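Local atomic coordinates of leucine aminopeptidase 1 (Caenorhabditis elegans, PDB entry 2HC9), a protein that releases N-terminal amino acids, preferably leucine, from peptides as a two-zinc aminopeptidase and probably serves in digestion. Residues I220-G224 and C303-N307. The protein carries 1 engineered substitution. Residues are numbered along the deposited sequence; the frame is centred on the assembly and turned at random.
Sequences IYHVG and CIVEN
The carboxamide of Asn307 sets its OD1 4.0 Å from Val223 CG1, while its ND2 donates to Asp257 OD1 and the Thr333 carbonyl. Within the helix, Tyr221 turns its ring edge onto a face of the His222 imidazole, CD1 over the centre, neither ring touching the strand. The contact lays helix 218-224 against the C-terminal end of strand 297-307 in the central mixed sheet of the M17 catalytic domain. Asn307 suits that strand end: its side chain comes within about 4 Å of a zinc ion, and its bond to the zinc ligand Asp257 is consistent with a second-shell role.

Val305 points its side chain at the helix, and its beta-branch serves two neighbours. With CG1 anti to its carbonyl carbon (chi1 -62°), that methyl meets Ile220 CG2 at 3.7 Å, and CG2, set between N and the carbonyl carbon, reaches Val223 CG1. Farther back, the extended Ile220 side chain brings CD1 to 4.0 Å from Cys303 SG, a compact, weakly polar group suited to apolar contact. Ile340 of helix 337-350 also packs on Val223, Cys303 and Val305.

Direct hydrogen bonds are absent; two waters fill that role. One sits 2.7 Å from both Val223 O and Glu306 O, with more acceptors around it than protons; the other donates to Gly224 O and accepts from Glu306 N. Having no side chain, Gly224 lets the backbones close in: its CA lies 3.8 Å from Val305 CB and directs a C-H at Glu306 O, 3.6 Å from CA, with 158° at the hydrogen.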
ATOM      1  N   ILE A 220      26.018 -20.090  -4.940  1.00 15.03           N
ATOM      2  CA  ILE A 220      25.907 -19.872  -6.394  1.00 12.94           C
ATOM      3  C   ILE A 220      24.867 -20.839  -6.980  1.00 15.56           C
ATOM      4  O   ILE A 220      24.005 -20.427  -7.750  1.00 14.97           O
ATOM      5  CB  ILE A 220      27.261 -20.053  -7.099  1.00 15.29           C
ATOM      6  CG1 ILE A 220      28.301 -19.159  -6.395  1.00 12.89           C
ATOM      7  CG2 ILE A 220      27.136 -19.692  -8.592  1.00 17.52           C
ATOM      8  CD1 ILE A 220      29.660 -19.061  -7.177  1.00 13.80           C
ATOM      9  N   TYR A 221      24.942 -22.110  -6.589  1.00 13.65           N
ATOM     10  CA  TYR A 221      24.042 -23.120  -7.142  1.00 15.78           C
ATOM     11  C   TYR A 221      22.588 -22.854  -6.766  1.00 19.61           C
ATOM     12  O   TYR A 221      21.705 -22.852  -7.628  1.00 15.56           O
ATOM     13  CB  TYR A 221      24.418 -24.534  -6.681  1.00 15.76           C
ATOM     14  CG  TYR A 221      23.473 -25.563  -7.255  1.00 18.42           C
ATOM     15  CD1 TYR A 221      22.384 -26.049  -6.503  1.00 17.02           C
ATOM     16  CD2 TYR A 221      23.629 -26.025  -8.566  1.00 17.85           C
ATOM     17  CE1 TYR A 221      21.506 -27.013  -7.038  1.00 16.12           C
ATOM     18  CE2 TYR A 221      22.760 -26.971  -9.099  1.00 18.31           C
ATOM     19  CZ  TYR A 221      21.694 -27.452  -8.332  1.00 20.22           C
ATOM     20  OH  TYR A 221      20.820 -28.383  -8.863  1.00 19.97           O
ATOM     21  N   HIS A 222      22.327 -22.695  -5.468  1.00 16.53           N
ATOM     22  CA  HIS A 222      20.932 -22.610  -5.055  1.00 15.72           C
ATOM     23  C   HIS A 222      20.233 -21.337  -5.529  1.00 14.68           C
ATOM     24  O   HIS A 222      19.060 -21.366  -5.884  1.00 16.09           O
ATOM     25  CB  HIS A 222      20.768 -22.920  -3.553  1.00 16.03           C
ATOM     26  CG  HIS A 222      21.060 -24.362  -3.241  1.00 13.05           C
ATOM     27  ND1 HIS A 222      20.241 -25.394  -3.657  1.00 13.65           N
ATOM     28  CD2 HIS A 222      22.110 -24.943  -2.611  1.00 17.30           C
ATOM     29  CE1 HIS A 222      20.764 -26.550  -3.270  1.00 17.17           C
ATOM     30  NE2 HIS A 222      21.908 -26.305  -2.645  1.00 14.88           N
ATOM     31  N   VAL A 223      20.973 -20.234  -5.603  1.00 15.20           N
ATOM     32  CA  VAL A 223      20.409 -19.016  -6.189  1.00 15.39           C
ATOM     33  C   VAL A 223      20.036 -19.228  -7.658  1.00 14.52           C
ATOM     34  O   VAL A 223      18.942 -18.833  -8.094  1.00 16.57           O
ATOM     35  CB  VAL A 223      21.372 -17.794  -6.019  1.00 14.48           C
ATOM     36  CG1 VAL A 223      20.937 -16.616  -6.879  1.00 15.35           C
ATOM     37  CG2 VAL A 223      21.435 -17.387  -4.520  1.00 15.42           C
ATOM     38  N   GLY A 224      20.956 -19.813  -8.424  1.00 14.34           N
ATOM     39  CA  GLY A 224      20.792 -19.871  -9.891  1.00 13.56           C
ATOM     40  C   GLY A 224      20.036 -21.073 -10.450  1.00 14.31           C
ATOM     41  O   GLY A 224      19.822 -21.156 -11.672  1.00 15.37           O
ATOM     42  N   CYS A 303      30.509 -14.583 -10.392  1.00 13.00           N
ATOM     43  CA  CYS A 303      29.455 -15.458  -9.910  1.00 14.51           C
ATOM     44  C   CYS A 303      28.234 -15.169 -10.768  1.00 16.20           C
ATOM     45  O   CYS A 303      27.653 -14.087 -10.652  1.00 15.31           O
ATOM     46  CB  CYS A 303      29.175 -15.136  -8.426  1.00 13.68           C
ATOM     47  SG  CYS A 303      30.683 -15.224  -7.398  1.00 17.18           S
ATOM     48  N   ILE A 304      27.872 -16.112 -11.644  1.00 13.44           N
ATOM     49  CA  ILE A 304      26.960 -15.807 -12.772  1.00 14.16           C
ATOM     50  C   ILE A 304      25.696 -16.674 -12.641  1.00 15.20           C
ATOM     51  O   ILE A 304      25.757 -17.893 -12.754  1.00 17.53           O
ATOM     52  CB  ILE A 304      27.622 -16.077 -14.127  1.00 15.42           C
ATOM     53  CG1 ILE A 304      28.837 -15.148 -14.318  1.00 15.15           C
ATOM     54  CG2 ILE A 304      26.615 -15.828 -15.286  1.00 12.69           C
ATOM     55  CD1 ILE A 304      29.747 -15.566 -15.518  1.00 16.83           C
ATOM     56  N   VAL A 305      24.577 -16.032 -12.318  1.00 13.69           N
ATOM     57  CA  VAL A 305      23.314 -16.769 -12.047  1.00 12.39           C
ATOM     58  C   VAL A 305      22.144 -15.967 -12.596  1.00 14.10           C
ATOM     59  O   VAL A 305      22.258 -14.762 -12.814  1.00 13.31           O
ATOM     60  CB  VAL A 305      23.061 -16.946 -10.527  1.00 15.10           C
ATOM     61  CG1 VAL A 305      24.174 -17.775  -9.862  1.00 17.04           C
ATOM     62  CG2 VAL A 305      22.864 -15.570  -9.833  1.00 15.54           C
ATOM     63  N   GLU A 306      21.018 -16.636 -12.832  1.00 12.50           N
ATOM     64  CA  GLU A 306      19.768 -15.902 -12.990  1.00 13.83           C
ATOM     65  C   GLU A 306      18.837 -16.286 -11.843  1.00 15.39           C
ATOM     66  O   GLU A 306      18.688 -17.470 -11.547  1.00 16.48           O
ATOM     67  CB  GLU A 306      19.126 -16.182 -14.357  1.00 14.17           C
ATOM     68  CG  GLU A 306      17.768 -15.413 -14.515  1.00 14.47           C
ATOM     69  CD  GLU A 306      17.216 -15.378 -15.940  1.00 17.10           C
ATOM     70  OE1 GLU A 306      18.015 -15.409 -16.903  1.00 17.18           O
ATOM     71  OE2 GLU A 306      15.970 -15.308 -16.090  1.00 15.42           O
ATOM     72  N   ASN A 307      18.245 -15.275 -11.187  1.00 13.52           N
ATOM     73  CA  ASN A 307      17.396 -15.485 -10.005  1.00 13.24           C
ATOM     74  C   ASN A 307      15.926 -15.434 -10.457  1.00 16.31           C
ATOM     75  O   ASN A 307      15.377 -14.350 -10.710  1.00 17.23           O
ATOM     76  CB  ASN A 307      17.708 -14.387  -8.958  1.00 12.41           C
ATOM     77  CG  ASN A 307      17.139 -14.719  -7.577  1.00 16.53           C
ATOM     78  OD1 ASN A 307      16.988 -15.885  -7.226  1.00 17.61           O
ATOM     79  ND2 ASN A 307      16.801 -13.686  -6.802  1.00 14.73           N
TER
HETATM   80  O   HOH W   1      17.061 -19.015 -10.015  1.00 14.64           O
HETATM   81  O   HOH W   2      21.119 -19.497 -13.293  1.00 15.50           O